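Local coordinates for protein kappa-carrageenase (Pseudoalteromonas carrageenovora, PDB 1DYP) that cleaves internal (1->4)-beta-D linkages between D-galactose 4-sulfate and 3,6-anhydro-D-galactose in kappa-carrageenan, through the family 16 glycoside hydrolase catalytic domain described here, at residues 38-42 with 244-248; 81-85 with 250-256. The protein carries 1 engineered substitution. All blocks are in the same frame, centred on the assembly; numbering follows the deposited sequence. Where two conformers were deposited one is given.

Interaction 1. Residues 38-42 with 244-248; sequences YGVWS and QFYPS
The six-membered end of the Trp41 indole meets the Phe245 ring obliquely, with Trp41 CH2 4.1 Å from Phe245 CD2. One face of the indole is covered near its rim by the backbone just before it. Tyr38 O and Gly39 CA each lie 3.9 Å above its plane. Trp41 CG sits between the backbone N and the carbonyl carbon (chi1 56°), which folds the ring back over Gly39. A side chain on Gly39 would run into Trp41 CH2. The Phe245 ring also meets Trp240 edge-to-face and touches Arg234, a residue important for substrate recognition. Within 244-248, Gln244 NE2, which is hydrogen-bonded to Trp69 O, lies above one face of the Tyr246 ring, toward the rim.

Val40 makes the closest approach. Its CG1 methyl presses on the backbone of 245-247, 3.3 Å from Phe245 O. The same methyl is 3.5 Å from Pro247 CD. No direct hydrogen bond joins the segments. One water bridges them, donating to Phe245 O at 2.8 Å and weakly to Gly39 O at 2.9 Å.

In the family 16 beta-sandwich, strand 41-43 runs parallel to strand 75-95. Strand 244-247 forms an antiparallel hairpin with strand 238-241. Val40 lies where they meet, touching Leu82 of strand 75-95, Leu233 of strand 225-233 and Thr238 of the hairpin.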
loop_
_atom_site.group_PDB
_atom_site.type_symbol
_atom_site.label_atom_id
_atom_site.label_comp_id
_atom_site.label_asym_id
_atom_site.label_seq_id
_atom_site.Cartn_x
_atom_site.Cartn_y
_atom_site.Cartn_z
ATOM N N TYR A 38 12.149 -1.892 -3.739
ATOM C CA TYR A 38 12.170 -2.770 -2.582
ATOM C C TYR A 38 11.462 -4.055 -2.984
ATOM O O TYR A 38 11.015 -4.184 -4.124
ATOM C CB TYR A 38 11.497 -2.097 -1.383
ATOM C CG TYR A 38 10.156 -1.463 -1.670
ATOM C CD1 TYR A 38 8.986 -2.221 -1.672
ATOM C CD2 TYR A 38 10.056 -0.095 -1.928
ATOM C CE1 TYR A 38 7.748 -1.629 -1.920
ATOM C CE2 TYR A 38 8.826 0.504 -2.181
ATOM C CZ TYR A 38 7.678 -0.266 -2.173
ATOM O OH TYR A 38 6.462 0.330 -2.416
ATOM N N GLY A 39 11.364 -5.009 -2.067
ATOM C CA GLY A 39 10.728 -6.264 -2.416
ATOM C C GLY A 39 11.589 -6.987 -3.435
ATOM O O GLY A 39 12.806 -6.792 -3.474
ATOM N N VAL A 40 10.972 -7.814 -4.271
ATOM C CA VAL A 40 11.719 -8.557 -5.276
ATOM C C VAL A 40 11.265 -8.229 -6.691
ATOM O O VAL A 40 11.172 -9.096 -7.556
ATOM C CB VAL A 40 11.614 -10.071 -5.038
ATOM C CG1 VAL A 40 12.293 -10.419 -3.726
ATOM C CG2 VAL A 40 10.152 -10.502 -5.014
ATOM N N TRP A 41 10.970 -6.957 -6.909
ATOM C CA TRP A 41 10.557 -6.477 -8.217
ATOM C C TRP A 41 11.076 -5.059 -8.299
ATOM O O TRP A 41 11.619 -4.539 -7.330
ATOM C CB TRP A 41 9.031 -6.487 -8.340
ATOM C CG TRP A 41 8.347 -5.690 -7.275
ATOM C CD1 TRP A 41 8.084 -4.351 -7.289
ATOM C CD2 TRP A 41 7.906 -6.174 -6.003
ATOM N NE1 TRP A 41 7.508 -3.969 -6.100
ATOM C CE2 TRP A 41 7.386 -5.070 -5.292
ATOM C CE3 TRP A 41 7.899 -7.436 -5.392
ATOM C CZ2 TRP A 41 6.866 -5.189 -3.997
ATOM C CZ3 TRP A 41 7.380 -7.555 -4.102
ATOM C CH2 TRP A 41 6.870 -6.435 -3.421
ATOM N N SER A 42 10.936 -4.438 -9.460
ATOM C CA SER A 42 11.375 -3.066 -9.613
ATOM C C SER A 42 10.225 -2.283 -10.209
ATOM O O SER A 42 9.450 -2.809 -11.006
ATOM C CB SER A 42 12.596 -2.981 -10.529
ATOM O OG SER A 42 13.702 -3.658 -9.958
ATOM N N GLN A 244 11.695 -9.458 4.888
ATOM C CA GLN A 244 11.690 -8.983 3.509
ATOM C C GLN A 244 11.378 -10.115 2.547
ATOM O O GLN A 244 11.420 -11.289 2.916
ATOM C CB GLN A 244 13.054 -8.404 3.141
ATOM C CG GLN A 244 14.119 -9.482 2.986
ATOM C CD GLN A 244 15.414 -8.960 2.412
ATOM O OE1 GLN A 244 16.184 -8.293 3.097
ATOM N NE2 GLN A 244 15.661 -9.258 1.139
ATOM N N PHE A 245 11.075 -9.752 1.306
ATOM C CA PHE A 245 10.786 -10.739 0.280
ATOM C C PHE A 245 12.059 -11.152 -0.435
ATOM O O PHE A 245 13.033 -10.398 -0.504
ATOM C CB PHE A 245 9.822 -10.177 -0.772
ATOM C CG PHE A 245 8.395 -10.100 -0.319
ATOM C CD1 PHE A 245 7.675 -11.256 -0.037
ATOM C CD2 PHE A 245 7.762 -8.867 -0.193
ATOM C CE1 PHE A 245 6.342 -11.187 0.362
ATOM C CE2 PHE A 245 6.429 -8.785 0.207
ATOM C CZ PHE A 245 5.718 -9.949 0.486
ATOM N N TYR A 246 12.027 -12.370 -0.958
ATOM C CA TYR A 246 13.106 -12.938 -1.743
ATOM C C TYR A 246 12.380 -13.615 -2.895
ATOM O O TYR A 246 11.223 -14.008 -2.760
ATOM C CB TYR A 246 13.895 -13.982 -0.952
ATOM C CG TYR A 246 14.916 -13.394 -0.007
ATOM C CD1 TYR A 246 14.541 -12.913 1.243
ATOM C CD2 TYR A 246 16.258 -13.305 -0.376
ATOM C CE1 TYR A 246 15.479 -12.355 2.107
ATOM C CE2 TYR A 246 17.206 -12.748 0.478
ATOM C CZ TYR A 246 16.808 -12.276 1.719
ATOM O OH TYR A 246 17.740 -11.734 2.573
ATOM N N PRO A 247 13.032 -13.735 -4.056
ATOM C CA PRO A 247 12.343 -14.388 -5.167
ATOM C C PRO A 247 12.262 -15.894 -4.947
ATOM O O PRO A 247 13.112 -16.474 -4.271
ATOM C CB PRO A 247 13.206 -14.021 -6.371
ATOM C CG PRO A 247 14.578 -13.905 -5.782
ATOM C CD PRO A 247 14.342 -13.201 -4.472
ATOM N N SER A 248 11.225 -16.521 -5.492
ATOM C CA SER A 248 11.087 -17.968 -5.376
ATOM C C SER A 248 11.588 -18.530 -6.701
ATOM O O SER A 248 12.070 -17.780 -7.550
ATOM C CB SER A 248 9.628 -18.370 -5.182
ATOM O OG SER A 248 8.901 -18.194 -6.385
HETATM O O HOH W 1 13.248 -7.601 -0.679
#

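Interaction 2. Residues 81-85 with 250-256; sequences PLYYT and NKSAEGF
The backbones come nearest at Tyr83 and Lys251, whose CA atoms are 6.4 Å apart, where the loop 250-256 passes alongside strand 81-85. Tyr84 carries most of the contact. Its CG lies anti to the carbonyl carbon (chi1 -58°), which carries the ring to the loop. Tyr84 OH donates to Ser252 O at 2.8 Å, with a C=O...donor angle of 130° and the donor tilted out of the carbonyl plane. On the ring's flank, Tyr84 CE2 stands over the centre of the Phe256 ring, 3.7 Å from Phe256 CZ. The two ring planes are inclined at 49°, an oblique pairing.

The loop joins strand 244-247 to strand 258-270 of the family 16 beta-sandwich, and short turns shape it. Asn250 OD1 accepts from Ser252 N at 3.0 Å in an Asx turn. Ser252 OG accepts from Glu254 N in an ST turn. A type II turn then runs from Ala253 to Phe256, with Gly255 at positive phi.

A leucine in place of Tyr84 would probably leave Ser252 O without its hydroxyl donor and the face of Phe256 without the Tyr84 ring atom CE2 that covers it.

Tyr83 holds the other end. Lys251 CD lies over one face of its ring, 3.8 Å from the Tyr83 centroid, as a CH-pi contact. Lys251 was modelled in two conformers, so this contact is less certain. Backbone atoms Tyr83 O (weakly) and Lys251 O both accept from Arg61 of strand 54-70.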
loop_
_atom_site.group_PDB
_atom_site.type_symbol
_atom_site.label_atom_id
_atom_site.label_comp_id
_atom_site.label_asym_id
_atom_site.label_seq_id
_atom_site.Cartn_x
_atom_site.Cartn_y
_atom_site.Cartn_z
ATOM N N PRO A 81 19.576 -10.776 -9.865
ATOM C CA PRO A 81 18.507 -11.068 -10.821
ATOM C C PRO A 81 17.104 -11.107 -10.224
ATOM O O PRO A 81 16.859 -11.777 -9.220
ATOM C CB PRO A 81 18.924 -12.415 -11.403
ATOM C CG PRO A 81 19.619 -13.065 -10.253
ATOM C CD PRO A 81 20.452 -11.947 -9.681
ATOM N N LEU A 82 16.197 -10.359 -10.847
ATOM C CA LEU A 82 14.800 -10.323 -10.438
ATOM C C LEU A 82 13.991 -10.692 -11.669
ATOM O O LEU A 82 14.498 -10.630 -12.792
ATOM C CB LEU A 82 14.414 -8.945 -9.900
ATOM C CG LEU A 82 15.120 -8.602 -8.580
ATOM C CD1 LEU A 82 14.679 -7.228 -8.100
ATOM C CD2 LEU A 82 14.800 -9.666 -7.525
ATOM N N TYR A 83 12.729 -11.050 -11.476
ATOM C CA TYR A 83 11.935 -11.533 -12.597
ATOM C C TYR A 83 10.658 -10.791 -12.960
ATOM O O TYR A 83 10.041 -11.088 -13.986
ATOM C CB TYR A 83 11.628 -13.006 -12.333
ATOM C CG TYR A 83 12.855 -13.744 -11.852
ATOM C CD1 TYR A 83 13.872 -14.092 -12.737
ATOM C CD2 TYR A 83 13.040 -14.023 -10.495
ATOM C CE1 TYR A 83 15.044 -14.693 -12.285
ATOM C CE2 TYR A 83 14.206 -14.622 -10.033
ATOM C CZ TYR A 83 15.206 -14.952 -10.934
ATOM O OH TYR A 83 16.368 -15.537 -10.480
ATOM N N TYR A 84 10.265 -9.831 -12.132
ATOM C CA TYR A 84 9.051 -9.072 -12.390
ATOM C C TYR A 84 9.227 -7.587 -12.121
ATOM O O TYR A 84 10.016 -7.190 -11.264
ATOM C CB TYR A 84 7.894 -9.578 -11.512
ATOM C CG TYR A 84 7.563 -11.033 -11.692
ATOM C CD1 TYR A 84 8.292 -12.022 -11.031
ATOM C CD2 TYR A 84 6.540 -11.429 -12.551
ATOM C CE1 TYR A 84 8.010 -13.373 -11.223
ATOM C CE2 TYR A 84 6.252 -12.775 -12.754
ATOM C CZ TYR A 84 6.991 -13.741 -12.088
ATOM O OH TYR A 84 6.717 -15.075 -12.296
ATOM N N THR A 85 8.496 -6.769 -12.869
ATOM C CA THR A 85 8.514 -5.326 -12.664
ATOM C C THR A 85 7.061 -4.978 -12.387
ATOM O O THR A 85 6.160 -5.728 -12.764
ATOM C CB THR A 85 9.009 -4.541 -13.901
ATOM O OG1 THR A 85 8.207 -4.866 -15.044
ATOM C CG2 THR A 85 10.475 -4.859 -14.178
ATOM N N ASN A 250 9.641 -19.943 -8.799
ATOM C CA ASN A 250 8.541 -19.840 -9.744
ATOM C C ASN A 250 8.567 -18.476 -10.405
ATOM O O ASN A 250 8.202 -17.468 -9.798
ATOM C CB ASN A 250 7.187 -20.032 -9.053
ATOM C CG ASN A 250 6.020 -19.961 -10.028
ATOM O OD1 ASN A 250 6.035 -19.174 -10.975
ATOM N ND2 ASN A 250 4.996 -20.774 -9.791
ATOM N N LYS A 251 9.016 -18.444 -11.654
ATOM C CA LYS A 251 9.071 -17.202 -12.416
ATOM C C LYS A 251 8.265 -17.384 -13.693
ATOM O O LYS A 251 8.681 -16.990 -14.780
ATOM C CB LYS A 251 10.523 -16.824 -12.729
ATOM C CG LYS A 251 11.414 -17.983 -13.132
ATOM C CD LYS A 251 12.877 -17.558 -13.162
ATOM C CE LYS A 251 13.798 -18.757 -13.325
ATOM N NZ LYS A 251 15.234 -18.372 -13.249
ATOM N N SER A 252 7.094 -17.990 -13.539
ATOM C CA SER A 252 6.205 -18.243 -14.660
ATOM C C SER A 252 5.673 -16.955 -15.267
ATOM O O SER A 252 5.436 -15.971 -14.563
ATOM C CB SER A 252 5.025 -19.106 -14.212
ATOM O OG SER A 252 4.118 -19.325 -15.280
ATOM N N ALA A 253 5.485 -16.977 -16.581
ATOM C CA ALA A 253 4.955 -15.833 -17.305
ATOM C C ALA A 253 3.437 -15.972 -17.411
ATOM O O ALA A 253 2.742 -15.025 -17.773
ATOM C CB ALA A 253 5.575 -15.761 -18.700
ATOM N N GLU A 254 2.925 -17.158 -17.093
ATOM C CA GLU A 254 1.490 -17.400 -17.159
ATOM C C GLU A 254 0.786 -16.523 -16.134
ATOM O O GLU A 254 1.202 -16.454 -14.977
ATOM C CB GLU A 254 1.180 -18.870 -16.872
ATOM C CG GLU A 254 1.961 -19.855 -17.730
ATOM C CD GLU A 254 1.521 -21.291 -17.507
ATOM O OE1 GLU A 254 1.341 -21.683 -16.334
ATOM O OE2 GLU A 254 1.365 -22.030 -18.500
ATOM N N GLY A 255 -0.276 -15.852 -16.565
ATOM C CA GLY A 255 -1.010 -14.988 -15.662
ATOM C C GLY A 255 -0.483 -13.567 -15.686
ATOM O O GLY A 255 -0.988 -12.697 -14.976
ATOM N N PHE A 256 0.548 -13.331 -16.492
ATOM C CA PHE A 256 1.129 -12.000 -16.621
ATOM C C PHE A 256 1.129 -11.579 -18.083
ATOM O O PHE A 256 1.249 -12.413 -18.974
ATOM C CB PHE A 256 2.560 -11.973 -16.075
ATOM C CG PHE A 256 2.644 -12.242 -14.603
ATOM C CD1 PHE A 256 2.685 -13.545 -14.120
ATOM C CD2 PHE A 256 2.627 -11.189 -13.695
ATOM C CE1 PHE A 256 2.704 -13.797 -12.751
ATOM C CE2 PHE A 256 2.644 -11.429 -12.324
ATOM C CZ PHE A 256 2.684 -12.734 -11.852
#

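In the fold
Interactions 1 and 2 have centres about 11 Å apart and are joined through neighbouring strands 41-43 and 75-95. Trp41 CB packs 3.2 Å from Tyr84 O. Pro247 CB lies 3.8 Å from Tyr83 CE2, so the segment leading into the 250-256 loop also rests on strand 75-95. Interaction 1 is nearer the catalytic machinery. The side chain of Phe245 is about 7 Å from that of the proton donor Glu142, about 4 Å from that of Arg234, and about 6 Å from a bound cadmium ion. Interaction 2 lies further out, at the surface. Its nearest link to the substrate-recognition site is Phe256, whose side chain is about 9 Å from that of Arg234.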